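Side-chain contacts in alpha-14 giardin (Giardia lamblia, PDB 3CHJ), which binds calcium and phospholipid as an annexin and may act as a calcium-regulated structural link between the lipid bilayer and the underlying axoneme: residues V20-D25 with L30-I35; A61-H66 with S73-L78; C103-L108 with F233-D238; I149-T154 with I192-T197. All coordinates share one frame; numbering follows the deposited sequence.

Contact 1: residues V20-D25 with L30-I35; sequences VEACQD and LDLIEI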
loop_
_atom_site.group_PDB
_atom_site.type_symbol
_atom_site.label_atom_id
_atom_site.label_comp_id
_atom_site.label_asym_id
_atom_site.label_seq_id
_atom_site.Cartn_x
_atom_site.Cartn_y
_atom_site.Cartn_z
ATOM N N VAL A 20 13.181 20.847 -13.562
ATOM C CA VAL A 20 12.840 21.709 -14.696
ATOM C C VAL A 20 13.257 21.079 -16.036
ATOM O O VAL A 20 12.444 20.924 -16.936
ATOM C CB VAL A 20 13.482 23.100 -14.529
ATOM C CG1 VAL A 20 13.358 23.907 -15.821
ATOM C CG2 VAL A 20 12.817 23.836 -13.382
ATOM N N GLU A 21 14.514 20.680 -16.143
ATOM C CA GLU A 21 15.019 20.125 -17.392
ATOM C C GLU A 21 14.330 18.819 -17.780
ATOM O O GLU A 21 14.081 18.556 -18.956
ATOM C CB GLU A 21 16.535 19.979 -17.321
ATOM C CG GLU A 21 17.234 21.355 -17.286
ATOM C CD GLU A 21 18.744 21.276 -17.226
ATOM O OE1 GLU A 21 19.310 20.170 -17.395
ATOM O OE2 GLU A 21 19.381 22.337 -17.020
ATOM N N ALA A 22 13.989 18.017 -16.777
ATOM C CA ALA A 22 13.307 16.752 -17.009
ATOM C C ALA A 22 11.963 16.919 -17.699
ATOM O O ALA A 22 11.539 16.054 -18.454
ATOM C CB ALA A 22 13.136 15.992 -15.681
ATOM N N CYS A 23 11.293 18.037 -17.421
ATOM C CA CYS A 23 9.968 18.306 -17.973
ATOM C C CYS A 23 10.012 19.029 -19.319
ATOM O O CYS A 23 9.004 19.078 -20.040
ATOM C CB CYS A 23 9.181 19.151 -16.988
ATOM S SG CYS A 23 8.754 18.256 -15.466
ATOM N N GLN A 24 11.177 19.581 -19.633
ATOM C CA GLN A 24 11.400 20.364 -20.862
ATOM C C GLN A 24 12.017 19.521 -21.982
ATOM O O GLN A 24 12.048 19.932 -23.160
ATOM C CB GLN A 24 12.298 21.564 -20.550
ATOM C CG GLN A 24 11.600 22.683 -19.757
ATOM C CD GLN A 24 12.537 23.817 -19.352
ATOM O OE1 GLN A 24 13.763 23.681 -19.384
ATOM N NE2 GLN A 24 11.956 24.937 -18.941
ATOM N N ASP A 25 12.520 18.349 -21.610
ATOM C CA ASP A 25 13.110 17.407 -22.560
ATOM C C ASP A 25 12.573 16.004 -22.289
ATOM O O ASP A 25 12.943 15.366 -21.290
ATOM C CB ASP A 25 14.646 17.451 -22.469
ATOM C CG ASP A 25 15.334 16.514 -23.458
ATOM O OD1 ASP A 25 14.645 15.799 -24.216
ATOM O OD2 ASP A 25 16.585 16.486 -23.465
ATOM N N LEU A 30 12.525 10.559 -17.015
ATOM C CA LEU A 30 12.768 9.623 -15.907
ATOM C C LEU A 30 13.711 10.172 -14.837
ATOM O O LEU A 30 13.860 9.576 -13.758
ATOM C CB LEU A 30 13.213 8.248 -16.408
ATOM C CG LEU A 30 12.146 7.454 -17.162
ATOM C CD1 LEU A 30 12.784 6.223 -17.807
ATOM C CD2 LEU A 30 10.923 7.046 -16.288
ATOM N N ASP A 31 14.335 11.325 -15.097
ATOM C CA ASP A 31 15.082 11.983 -14.045
ATOM C C ASP A 31 14.197 12.277 -12.836
ATOM O O ASP A 31 14.676 12.310 -11.708
ATOM C CB ASP A 31 15.743 13.274 -14.540
ATOM C CG ASP A 31 16.927 13.012 -15.470
ATOM O OD1 ASP A 31 17.404 11.860 -15.562
ATOM O OD2 ASP A 31 17.383 13.980 -16.114
ATOM N N LEU A 32 12.912 12.522 -13.080
ATOM C CA LEU A 32 11.986 12.746 -11.975
ATOM C C LEU A 32 11.926 11.535 -11.061
ATOM O O LEU A 32 11.759 11.694 -9.852
ATOM C CB LEU A 32 10.573 13.071 -12.480
ATOM C CG LEU A 32 10.464 14.320 -13.375
ATOM C CD1 LEU A 32 9.063 14.438 -13.928
ATOM C CD2 LEU A 32 10.859 15.570 -12.594
ATOM N N ILE A 33 12.032 10.348 -11.660
ATOM C CA ILE A 33 11.976 9.083 -10.926
ATOM C C ILE A 33 13.320 8.765 -10.278
ATOM O O ILE A 33 13.372 8.325 -9.122
ATOM C CB ILE A 33 11.526 7.932 -11.845
ATOM C CG1 ILE A 33 10.141 8.211 -12.445
ATOM C CG2 ILE A 33 11.550 6.612 -11.099
ATOM C CD1 ILE A 33 8.998 8.452 -11.423
ATOM N N GLU A 34 14.414 9.020 -11.006
ATOM C CA GLU A 34 15.749 8.902 -10.415
ATOM C C GLU A 34 15.899 9.767 -9.164
ATOM O O GLU A 34 16.422 9.317 -8.129
ATOM C CB GLU A 34 16.841 9.180 -11.460
ATOM C CG GLU A 34 16.864 8.145 -12.600
ATOM C CD GLU A 34 17.361 6.741 -12.183
ATOM O OE1 GLU A 34 17.749 5.968 -13.092
ATOM O OE2 GLU A 34 17.348 6.387 -10.981
ATOM N N ILE A 35 15.392 10.996 -9.226
ATOM C CA ILE A 35 15.434 11.884 -8.082
ATOM C C ILE A 35 14.654 11.250 -6.896
ATOM O O ILE A 35 15.126 11.220 -5.764
ATOM C CB ILE A 35 14.905 13.287 -8.470
ATOM C CG1 ILE A 35 15.922 14.004 -9.375
ATOM C CG2 ILE A 35 14.656 14.140 -7.265
ATOM C CD1 ILE A 35 15.341 15.237 -10.113
#
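Ala22 and Leu32 face each other across a helical hairpin of the all-helical annexin fold: helix 12-24 runs out, a short connection, residues 25-30, reverses the chain, and helix 31-38 comes back. The short axes make an angle of 150°, close to antiparallel, and approach to 9.8 Å. Ala22 directs its CB at the partner helix, where its CA lies 5.9 Å from that of Asp31. The CB of Ala22 is wedged between two neighbours on the second helix, touching CB of Asp31 at 3.9 Å and resting as closely against the branch point and CD2 of Leu32. Leu32 leaves its backbone pointing along the interface, yet its fork closes the gap. Its first torsion (chi1 -59°) sets CG beside the backbone N, and the second (chi2 174°) spreads the two methyls, CD2 to Ala22 and CD1 to Cys23.

No hydrogen bond spans the pair of segments, so the joint is one of apolar shape, while polar groups are served from outside. Arg29, in the connection, donates NH1 to O of Ala22, and Tyr79 reaches O of Leu32 through its hydroxyl. The side chain of Asp31 also touches Lys18, which may offset the like charges of Asp31 and Glu21. Phe62 and Leu63 of helix 59-64 also pack on Cys23. On the hairpin side its sulfur closes the contact: SG of Cys23 sits 4.1 Å from CD1 of Leu32.

Contact 2: residues A61-H66 with S73-L78; sequences AFLKKH and SLVLML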
loop_
_atom_site.group_PDB
_atom_site.type_symbol
_atom_site.label_atom_id
_atom_site.label_comp_id
_atom_site.label_asym_id
_atom_site.label_seq_id
_atom_site.Cartn_x
_atom_site.Cartn_y
_atom_site.Cartn_z
ATOM N N ALA A 61 1.568 22.778 -10.794
ATOM C CA ALA A 61 1.197 23.558 -11.982
ATOM C C ALA A 61 2.177 23.354 -13.135
ATOM O O ALA A 61 1.769 23.284 -14.303
ATOM C CB ALA A 61 1.098 25.040 -11.637
ATOM N N PHE A 62 3.465 23.260 -12.805
ATOM C CA PHE A 62 4.516 23.023 -13.798
ATOM C C PHE A 62 4.422 21.625 -14.406
ATOM O O PHE A 62 4.524 21.454 -15.632
ATOM C CB PHE A 62 5.882 23.217 -13.159
ATOM C CG PHE A 62 7.028 22.994 -14.087
ATOM C CD1 PHE A 62 7.283 23.879 -15.131
ATOM C CD2 PHE A 62 7.889 21.916 -13.894
ATOM C CE1 PHE A 62 8.384 23.673 -15.986
ATOM C CE2 PHE A 62 8.974 21.702 -14.732
ATOM C CZ PHE A 62 9.226 22.581 -15.787
ATOM N N LEU A 63 4.250 20.623 -13.551
ATOM C CA LEU A 63 4.103 19.258 -14.031
ATOM C C LEU A 63 2.905 19.110 -14.959
ATOM O O LEU A 63 2.989 18.398 -15.955
ATOM C CB LEU A 63 3.983 18.273 -12.863
ATOM C CG LEU A 63 5.200 18.165 -11.947
ATOM C CD1 LEU A 63 4.910 17.138 -10.859
ATOM C CD2 LEU A 63 6.478 17.815 -12.723
ATOM N N LYS A 64 1.804 19.782 -14.629
ATOM C CA LYS A 64 0.565 19.643 -15.396
ATOM C C LYS A 64 0.748 19.995 -16.887
ATOM O O LYS A 64 0.083 19.413 -17.763
ATOM C CB LYS A 64 -0.531 20.498 -14.751
ATOM C CG LYS A 64 -1.895 20.233 -15.297
ATOM C CD LYS A 64 -2.944 21.122 -14.676
ATOM C CE LYS A 64 -4.307 20.764 -15.246
ATOM N NZ LYS A 64 -5.387 21.687 -14.780
ATOM N N LYS A 65 1.686 20.894 -17.157
ATOM C CA LYS A 65 1.924 21.404 -18.509
ATOM C C LYS A 65 2.691 20.404 -19.362
ATOM O O LYS A 65 2.725 20.511 -20.607
ATOM C CB LYS A 65 2.727 22.706 -18.444
ATOM C CG LYS A 65 2.043 23.846 -17.705
ATOM C CD LYS A 65 2.835 25.139 -17.834
ATOM C CE LYS A 65 2.130 26.309 -17.142
ATOM N NZ LYS A 65 2.418 26.400 -15.656
ATOM N N HIS A 66 3.333 19.451 -18.692
ATOM C CA HIS A 66 4.323 18.593 -19.334
ATOM C C HIS A 66 4.066 17.094 -19.209
ATOM O O HIS A 66 4.592 16.299 -20.002
ATOM C CB HIS A 66 5.721 18.932 -18.811
ATOM C CG HIS A 66 6.167 20.315 -19.154
ATOM N ND1 HIS A 66 6.231 21.333 -18.226
ATOM C CD2 HIS A 66 6.548 20.854 -20.336
ATOM C CE1 HIS A 66 6.651 22.438 -18.820
ATOM N NE2 HIS A 66 6.855 22.172 -20.096
ATOM N N SER A 73 0.539 12.545 -11.173
ATOM C CA SER A 73 0.004 12.092 -9.888
ATOM C C SER A 73 1.033 11.237 -9.165
ATOM O O SER A 73 1.278 11.411 -7.960
ATOM C CB SER A 73 -1.272 11.321 -10.115
ATOM O OG SER A 73 -2.271 12.239 -10.562
ATOM N N LEU A 74 1.666 10.349 -9.911
ATOM C CA LEU A 74 2.709 9.504 -9.352
ATOM C C LEU A 74 3.856 10.323 -8.782
ATOM O O LEU A 74 4.229 10.140 -7.616
ATOM C CB LEU A 74 3.228 8.536 -10.432
ATOM C CG LEU A 74 4.419 7.653 -10.046
ATOM C CD1 LEU A 74 3.989 6.675 -8.909
ATOM C CD2 LEU A 74 4.870 6.905 -11.276
ATOM N N VAL A 75 4.408 11.234 -9.591
ATOM C CA VAL A 75 5.537 12.060 -9.137
ATOM C C VAL A 75 5.186 12.845 -7.871
ATOM O O VAL A 75 5.972 12.901 -6.923
ATOM C CB VAL A 75 6.027 13.004 -10.277
ATOM C CG1 VAL A 75 7.016 14.032 -9.769
ATOM C CG2 VAL A 75 6.655 12.174 -11.393
ATOM N N LEU A 76 4.004 13.460 -7.838
ATOM C CA LEU A 76 3.606 14.228 -6.640
ATOM C C LEU A 76 3.543 13.342 -5.398
ATOM O O LEU A 76 3.931 13.784 -4.310
ATOM C CB LEU A 76 2.285 14.953 -6.870
ATOM C CG LEU A 76 2.406 16.078 -7.905
ATOM C CD1 LEU A 76 1.026 16.636 -8.253
ATOM C CD2 LEU A 76 3.346 17.193 -7.465
ATOM N N MET A 77 3.113 12.093 -5.568
ATOM C CA MET A 77 3.038 11.158 -4.434
ATOM C C MET A 77 4.436 10.830 -3.926
ATOM O O MET A 77 4.630 10.562 -2.728
ATOM C CB MET A 77 2.342 9.863 -4.837
ATOM C CG MET A 77 0.840 9.959 -5.075
ATOM S SD MET A 77 0.201 8.257 -5.220
ATOM C CE MET A 77 -1.453 8.549 -5.897
ATOM N N LEU A 78 5.402 10.835 -4.834
ATOM C CA LEU A 78 6.760 10.405 -4.483
ATOM C C LEU A 78 7.494 11.450 -3.687
ATOM O O LEU A 78 8.417 11.105 -2.932
ATOM C CB LEU A 78 7.567 10.068 -5.739
ATOM C CG LEU A 78 7.053 8.904 -6.584
ATOM C CD1 LEU A 78 7.843 8.850 -7.890
ATOM C CD2 LEU A 78 7.147 7.571 -5.813
#
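Leu63 extends one methyl toward two successive residues of segment 73-78, joining helix 59-64 to helix 69-78 in the all-helical annexin fold. The backbones stay well apart, with the CA atoms of Leu63 and Val75 separated by 8.8 Å, and side-chain length bridges the interval.

Along the second segment, Ser73 lies on the flank away from the contact and turns its hydroxyl back to O of Lys69, one helical turn earlier. Leu74 also serves another surface. Val75 is the first to touch: its CG1, held anti to the backbone N (chi1 170°), meets CD1 of Leu63 at 3.9 Å. At Leu76 the side chain starts off along the interface, then its terminal fork swings in, and CD2 comes to 3.7 Å from CD1 of Leu63. Leu63 and Leu76 run past one another in opposite directions. One methyl of Leu63 thus touches both residues. Met77 and Leu78 carry the helix onward to other neighbours.

Within segment 61-66, O of Phe62 takes two donors: N of Lys65 and, from the opposite face of the carbonyl plane, ND1 of His66 at 3.1 Å. That second bond brings ND1 of His66 over the rim of the Phe62 ring, 3.9 Å above its plane.

Glu72 of helix 69-78 also packs on Leu63. Beyond the contact, Leu74 leans on Tyr303, Ile307 and Leu310 of helix 301-310, while Met77 rests on Asn266 and Ala270 of helix 262-272, so helix 69-78 is flanked by both.

Contact 3: residues C103-L108 with F233-D238; sequences CLVDVL and FKLAHD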
loop_
_atom_site.group_PDB
_atom_site.type_symbol
_atom_site.label_atom_id
_atom_site.label_comp_id
_atom_site.label_asym_id
_atom_site.label_seq_id
_atom_site.Cartn_x
_atom_site.Cartn_y
_atom_site.Cartn_z
ATOM N N CYS A 103 -9.116 1.959 -1.940
ATOM C CA CYS A 103 -8.001 2.773 -1.457
ATOM C C CYS A 103 -7.835 2.649 0.047
ATOM O O CYS A 103 -6.727 2.486 0.533
ATOM C CB CYS A 103 -8.217 4.226 -1.857
ATOM S SG CYS A 103 -6.846 5.300 -1.391
ATOM N N LEU A 104 -8.949 2.693 0.778
ATOM C CA LEU A 104 -8.915 2.608 2.238
ATOM C C LEU A 104 -8.347 1.244 2.644
ATOM O O LEU A 104 -7.569 1.155 3.576
ATOM C CB LEU A 104 -10.328 2.829 2.798
ATOM C CG LEU A 104 -10.853 4.254 2.571
ATOM C CD1 LEU A 104 -12.285 4.370 3.150
ATOM C CD2 LEU A 104 -9.923 5.285 3.167
ATOM N N VAL A 105 -8.751 0.183 1.945
ATOM C CA VAL A 105 -8.188 -1.154 2.200
ATOM C C VAL A 105 -6.684 -1.199 1.914
ATOM O O VAL A 105 -5.895 -1.644 2.764
ATOM C CB VAL A 105 -8.969 -2.211 1.408
ATOM C CG1 VAL A 105 -8.275 -3.612 1.443
ATOM C CG2 VAL A 105 -10.408 -2.285 1.985
ATOM N N ASP A 106 -6.287 -0.678 0.756
ATOM C CA ASP A 106 -4.878 -0.712 0.360
ATOM C C ASP A 106 -4.005 0.004 1.373
ATOM O O ASP A 106 -2.877 -0.435 1.648
ATOM C CB ASP A 106 -4.677 -0.009 -0.983
ATOM C CG ASP A 106 -5.176 -0.824 -2.169
ATOM O OD1 ASP A 106 -5.499 -2.038 -2.038
ATOM O OD2 ASP A 106 -5.216 -0.212 -3.259
ATOM N N VAL A 107 -4.502 1.122 1.897
ATOM C CA VAL A 107 -3.701 1.944 2.805
ATOM C C VAL A 107 -3.662 1.320 4.187
ATOM O O VAL A 107 -2.586 1.037 4.733
ATOM C CB VAL A 107 -4.248 3.382 2.888
ATOM C CG1 VAL A 107 -3.545 4.159 4.003
ATOM C CG2 VAL A 107 -4.082 4.085 1.534
ATOM N N LEU A 108 -4.827 1.091 4.768
ATOM C CA LEU A 108 -4.874 0.743 6.185
ATOM C C LEU A 108 -4.270 -0.614 6.483
ATOM O O LEU A 108 -3.754 -0.820 7.591
ATOM C CB LEU A 108 -6.296 0.851 6.714
ATOM C CG LEU A 108 -6.735 2.307 6.847
ATOM C CD1 LEU A 108 -8.245 2.410 7.040
ATOM C CD2 LEU A 108 -5.984 2.970 8.040
ATOM N N PHE A 233 -8.620 -9.595 3.188
ATOM C CA PHE A 233 -7.991 -10.599 4.075
ATOM C C PHE A 233 -6.745 -11.222 3.467
ATOM O O PHE A 233 -5.790 -11.551 4.202
ATOM C CB PHE A 233 -9.010 -11.641 4.543
ATOM C CG PHE A 233 -9.872 -11.147 5.664
ATOM C CD1 PHE A 233 -9.542 -11.464 6.991
ATOM C CD2 PHE A 233 -10.981 -10.353 5.414
ATOM C CE1 PHE A 233 -10.326 -10.995 8.067
ATOM C CE2 PHE A 233 -11.771 -9.877 6.478
ATOM C CZ PHE A 233 -11.454 -10.215 7.802
ATOM N N LYS A 234 -6.717 -11.371 2.143
ATOM C CA LYS A 234 -5.479 -11.812 1.486
ATOM C C LYS A 234 -4.379 -10.758 1.671
ATOM O O LYS A 234 -3.223 -11.096 1.973
ATOM C CB LYS A 234 -5.707 -12.035 -0.008
ATOM C CG LYS A 234 -6.447 -13.304 -0.365
ATOM C CD LYS A 234 -6.642 -13.353 -1.874
ATOM C CE LYS A 234 -7.096 -14.736 -2.264
ATOM N NZ LYS A 234 -7.210 -14.885 -3.749
ATOM N N LEU A 235 -4.742 -9.487 1.500
ATOM C CA LEU A 235 -3.769 -8.400 1.612
ATOM C C LEU A 235 -3.221 -8.324 3.044
ATOM O O LEU A 235 -2.002 -8.215 3.214
ATOM C CB LEU A 235 -4.401 -7.076 1.170
ATOM C CG LEU A 235 -3.418 -5.900 1.215
ATOM C CD1 LEU A 235 -2.280 -6.101 0.236
ATOM C CD2 LEU A 235 -4.159 -4.575 0.960
ATOM N N ALA A 236 -4.097 -8.438 4.046
ATOM C CA ALA A 236 -3.688 -8.426 5.456
ATOM C C ALA A 236 -2.796 -9.630 5.734
ATOM O O ALA A 236 -1.755 -9.500 6.385
ATOM C CB ALA A 236 -4.889 -8.440 6.386
ATOM N N HIS A 237 -3.201 -10.797 5.237
ATOM C CA HIS A 237 -2.350 -11.989 5.361
ATOM C C HIS A 237 -0.935 -11.719 4.854
ATOM O O HIS A 237 0.056 -11.946 5.554
ATOM C CB HIS A 237 -2.929 -13.194 4.599
ATOM C CG HIS A 237 -1.997 -14.368 4.585
ATOM N ND1 HIS A 237 -0.912 -14.441 3.737
ATOM C CD2 HIS A 237 -1.952 -15.482 5.354
ATOM C CE1 HIS A 237 -0.239 -15.556 3.984
ATOM N NE2 HIS A 237 -0.861 -16.211 4.949
ATOM N N ASP A 238 -0.843 -11.234 3.623
ATOM C CA ASP A 238 0.434 -11.046 2.973
ATOM C C ASP A 238 1.256 -9.951 3.655
ATOM O O ASP A 238 2.476 -10.090 3.808
ATOM C CB ASP A 238 0.191 -10.716 1.507
ATOM C CG ASP A 238 -0.304 -11.917 0.713
ATOM O OD1 ASP A 238 -0.418 -13.043 1.269
ATOM O OD2 ASP A 238 -0.572 -11.752 -0.493
#
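At the middle of the annexin molecule, where helix 101-108 meets helix 227-241, Leu235 pushes across from the second helix to lie against Val105 and Asp106. In sequence 124 residues lie between the segments, yet the centre of the contact falls about 7 Å from the centre of the chain, and all three touching residues are buried.

One methyl does nearly all the work. CD2 of Leu235 lies 3.9 Å from O of Val105 and 4.0 Å from CA of Asp106, so it presses on the helix backbone as much as on side chains. It is carried there by an extended first torsion (chi1 -178°), which sets CG anti to the backbone N. The valine adds CG1 at the looser distance of 4.3 Å from CD2 of Leu235. Asp106 starts away from the partner helix, but its carboxylate curls back and crosses the leucine at about a right angle, with OD1 4.1 Å from CD2 of Leu235.

That oxygen has its real partner elsewhere, in the hydroxyl of Tyr231, while OD2 forms salt bridges with Arg264 and Arg267. Further along the second helix, His237 gives ND1 to OD1 of Asp238 at 2.9 Å, on the anti side of the carboxylate, and the same oxygen meets Arg218.

Here, then, a leucine methyl lies against backbone and carboxylate atoms, without a hydrogen bond across. Two arginines on one buried oxygen probably keep Asp106 ionised, and Leu235 offers that carboxylate an apolar flank, consistent with the charged centre familiar in annexins.

Contact 4: residues I149-T154 with I192-T197; sequences INAVAT and IFATYT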
loop_
_atom_site.group_PDB
_atom_site.type_symbol
_atom_site.label_atom_id
_atom_site.label_comp_id
_atom_site.label_asym_id
_atom_site.label_seq_id
_atom_site.Cartn_x
_atom_site.Cartn_y
_atom_site.Cartn_z
ATOM N N ILE A 149 -10.853 -3.131 8.457
ATOM C CA ILE A 149 -10.159 -1.833 8.428
ATOM C C ILE A 149 -10.565 -0.923 9.604
ATOM O O ILE A 149 -9.739 -0.155 10.073
ATOM C CB ILE A 149 -10.234 -1.092 7.081
ATOM C CG1 ILE A 149 -11.671 -0.617 6.787
ATOM C CG2 ILE A 149 -9.651 -1.970 5.980
ATOM C CD1 ILE A 149 -11.765 0.287 5.525
ATOM N N ASN A 150 -11.817 -1.013 10.073
ATOM C CA ASN A 150 -12.206 -0.248 11.264
ATOM C C ASN A 150 -11.410 -0.706 12.485
ATOM O O ASN A 150 -10.962 0.133 13.307
ATOM C CB ASN A 150 -13.703 -0.402 11.557
ATOM C CG ASN A 150 -14.573 0.349 10.575
ATOM O OD1 ASN A 150 -14.161 1.369 9.989
ATOM N ND2 ASN A 150 -15.782 -0.140 10.388
ATOM N N ALA A 151 -11.232 -2.018 12.632
ATOM C CA ALA A 151 -10.471 -2.533 13.768
ATOM C C ALA A 151 -9.016 -2.066 13.702
ATOM O O ALA A 151 -8.380 -1.734 14.718
ATOM C CB ALA A 151 -10.547 -4.039 13.815
ATOM N N VAL A 152 -8.446 -2.100 12.510
ATOM C CA VAL A 152 -7.082 -1.644 12.330
ATOM C C VAL A 152 -6.961 -0.131 12.561
ATOM O O VAL A 152 -6.022 0.330 13.224
ATOM C CB VAL A 152 -6.569 -2.037 10.924
ATOM C CG1 VAL A 152 -5.262 -1.334 10.582
ATOM C CG2 VAL A 152 -6.427 -3.551 10.852
ATOM N N ALA A 153 -7.912 0.631 12.023
ATOM C CA ALA A 153 -7.863 2.089 12.144
ATOM C C ALA A 153 -7.864 2.570 13.590
ATOM O O ALA A 153 -7.250 3.586 13.872
ATOM C CB ALA A 153 -9.001 2.755 11.351
ATOM N N THR A 154 -8.531 1.846 14.493
ATOM C CA THR A 154 -8.683 2.296 15.886
ATOM C C THR A 154 -7.957 1.445 16.925
ATOM O O THR A 154 -7.935 1.807 18.109
ATOM C CB THR A 154 -10.172 2.366 16.270
ATOM O OG1 THR A 154 -10.757 1.061 16.144
ATOM C CG2 THR A 154 -10.906 3.344 15.358
ATOM N N ILE A 192 -7.683 -12.091 14.766
ATOM C CA ILE A 192 -6.417 -12.534 14.205
ATOM C C ILE A 192 -5.873 -11.496 13.225
ATOM O O ILE A 192 -4.729 -11.034 13.345
ATOM C CB ILE A 192 -6.564 -13.893 13.516
ATOM C CG1 ILE A 192 -6.919 -14.977 14.564
ATOM C CG2 ILE A 192 -5.267 -14.249 12.804
ATOM C CD1 ILE A 192 -7.404 -16.288 13.946
ATOM N N PHE A 193 -6.693 -11.113 12.256
ATOM C CA PHE A 193 -6.156 -10.302 11.176
ATOM C C PHE A 193 -5.977 -8.835 11.532
ATOM O O PHE A 193 -5.099 -8.158 10.953
ATOM C CB PHE A 193 -6.987 -10.481 9.902
ATOM C CG PHE A 193 -6.719 -11.788 9.201
ATOM C CD1 PHE A 193 -7.220 -13.000 9.707
ATOM C CD2 PHE A 193 -5.937 -11.822 8.038
ATOM C CE1 PHE A 193 -6.937 -14.215 9.069
ATOM C CE2 PHE A 193 -5.658 -13.040 7.403
ATOM C CZ PHE A 193 -6.157 -14.212 7.894
ATOM N N ALA A 194 -6.746 -8.349 12.510
ATOM C CA ALA A 194 -6.603 -6.947 12.918
ATOM C C ALA A 194 -5.649 -6.720 14.082
ATOM O O ALA A 194 -5.076 -5.628 14.189
ATOM C CB ALA A 194 -7.954 -6.326 13.252
ATOM N N THR A 195 -5.504 -7.719 14.967
ATOM C CA THR A 195 -4.780 -7.496 16.234
ATOM C C THR A 195 -3.510 -8.330 16.446
ATOM O O THR A 195 -2.755 -8.073 17.395
ATOM C CB THR A 195 -5.700 -7.600 17.499
ATOM O OG1 THR A 195 -5.890 -8.973 17.869
ATOM C CG2 THR A 195 -7.053 -6.937 17.266
ATOM N N TYR A 196 -3.256 -9.315 15.582
ATOM C CA TYR A 196 -1.986 -10.058 15.727
ATOM C C TYR A 196 -0.792 -9.207 15.309
ATOM O O TYR A 196 -0.862 -8.406 14.366
ATOM C CB TYR A 196 -1.984 -11.338 14.887
ATOM C CG TYR A 196 -2.482 -12.573 15.602
ATOM C CD1 TYR A 196 -3.608 -12.537 16.418
ATOM C CD2 TYR A 196 -1.829 -13.811 15.418
ATOM C CE1 TYR A 196 -4.072 -13.703 17.056
ATOM C CE2 TYR A 196 -2.280 -14.942 16.052
ATOM C CZ TYR A 196 -3.396 -14.879 16.871
ATOM O OH TYR A 196 -3.826 -16.040 17.480
ATOM N N THR A 197 0.316 -9.370 16.022
ATOM C CA THR A 197 1.592 -8.882 15.540
ATOM C C THR A 197 2.093 -9.684 14.339
ATOM O O THR A 197 1.648 -10.830 14.098
ATOM C CB THR A 197 2.681 -8.957 16.645
ATOM O OG1 THR A 197 2.868 -10.325 17.021
ATOM C CG2 THR A 197 2.257 -8.159 17.877
#
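The backbones of helix 144-154 and helix 186-195 come close where Val152 and Ala194 meet, with only 5.4 Å between their CA atoms. Both helices of this annexin fold are close to their C-terminal ends here: Tyr196 is the first residue to leave helical geometry, and Thr197 already caps the next helix at Asp200.

The small side chains are consistent with so close an approach. CB of Ala151 and CB of Ala194 both point across the gap and touch methyl to methyl at 3.5 Å, a tight pairing. Val152 then flanks Ala194 with one branch. Its CG1 lies anti to the backbone N (chi1 168°), leaving CG2 to come within 4.0 Å of CB of Ala194.

No hydrogen bond joins the two segments; Arg157 instead ties down the end of the second helix, giving NH2 to O of Phe193 and NH1 to O of Tyr196. At the other helix end Arg120 bonds O of Ala153 through NE. Just before it, O of Asn150 takes N of Thr154 on one face of its plane, and on the opposite face OG1 of Thr154 donates to O of Asn150 over 3.0 Å.

All four are buried helix-helix packing without a hydrogen bond across. Their centres range from about 7 Å from the centre of the chain in contact 3 to about 25 Å in contact 1, and contact 4 includes the partly exposed Ala151. Contacts 1 and 2 touch through Cys23, and Arg29 bonds to carbonyls of both. Contacts 3 and 4 are linked by the Phe193 ring against helix 227-241, with contact 4 nested within the chain loop that contact 3 closes. Contact 3 sets a methyl against polar atoms, and its Asp106 pairs with arginines outside the segments. In contacts 1 and 4 alanine sits where backbones are close, whereas leucines bridge wider gaps in contacts 2 and 3.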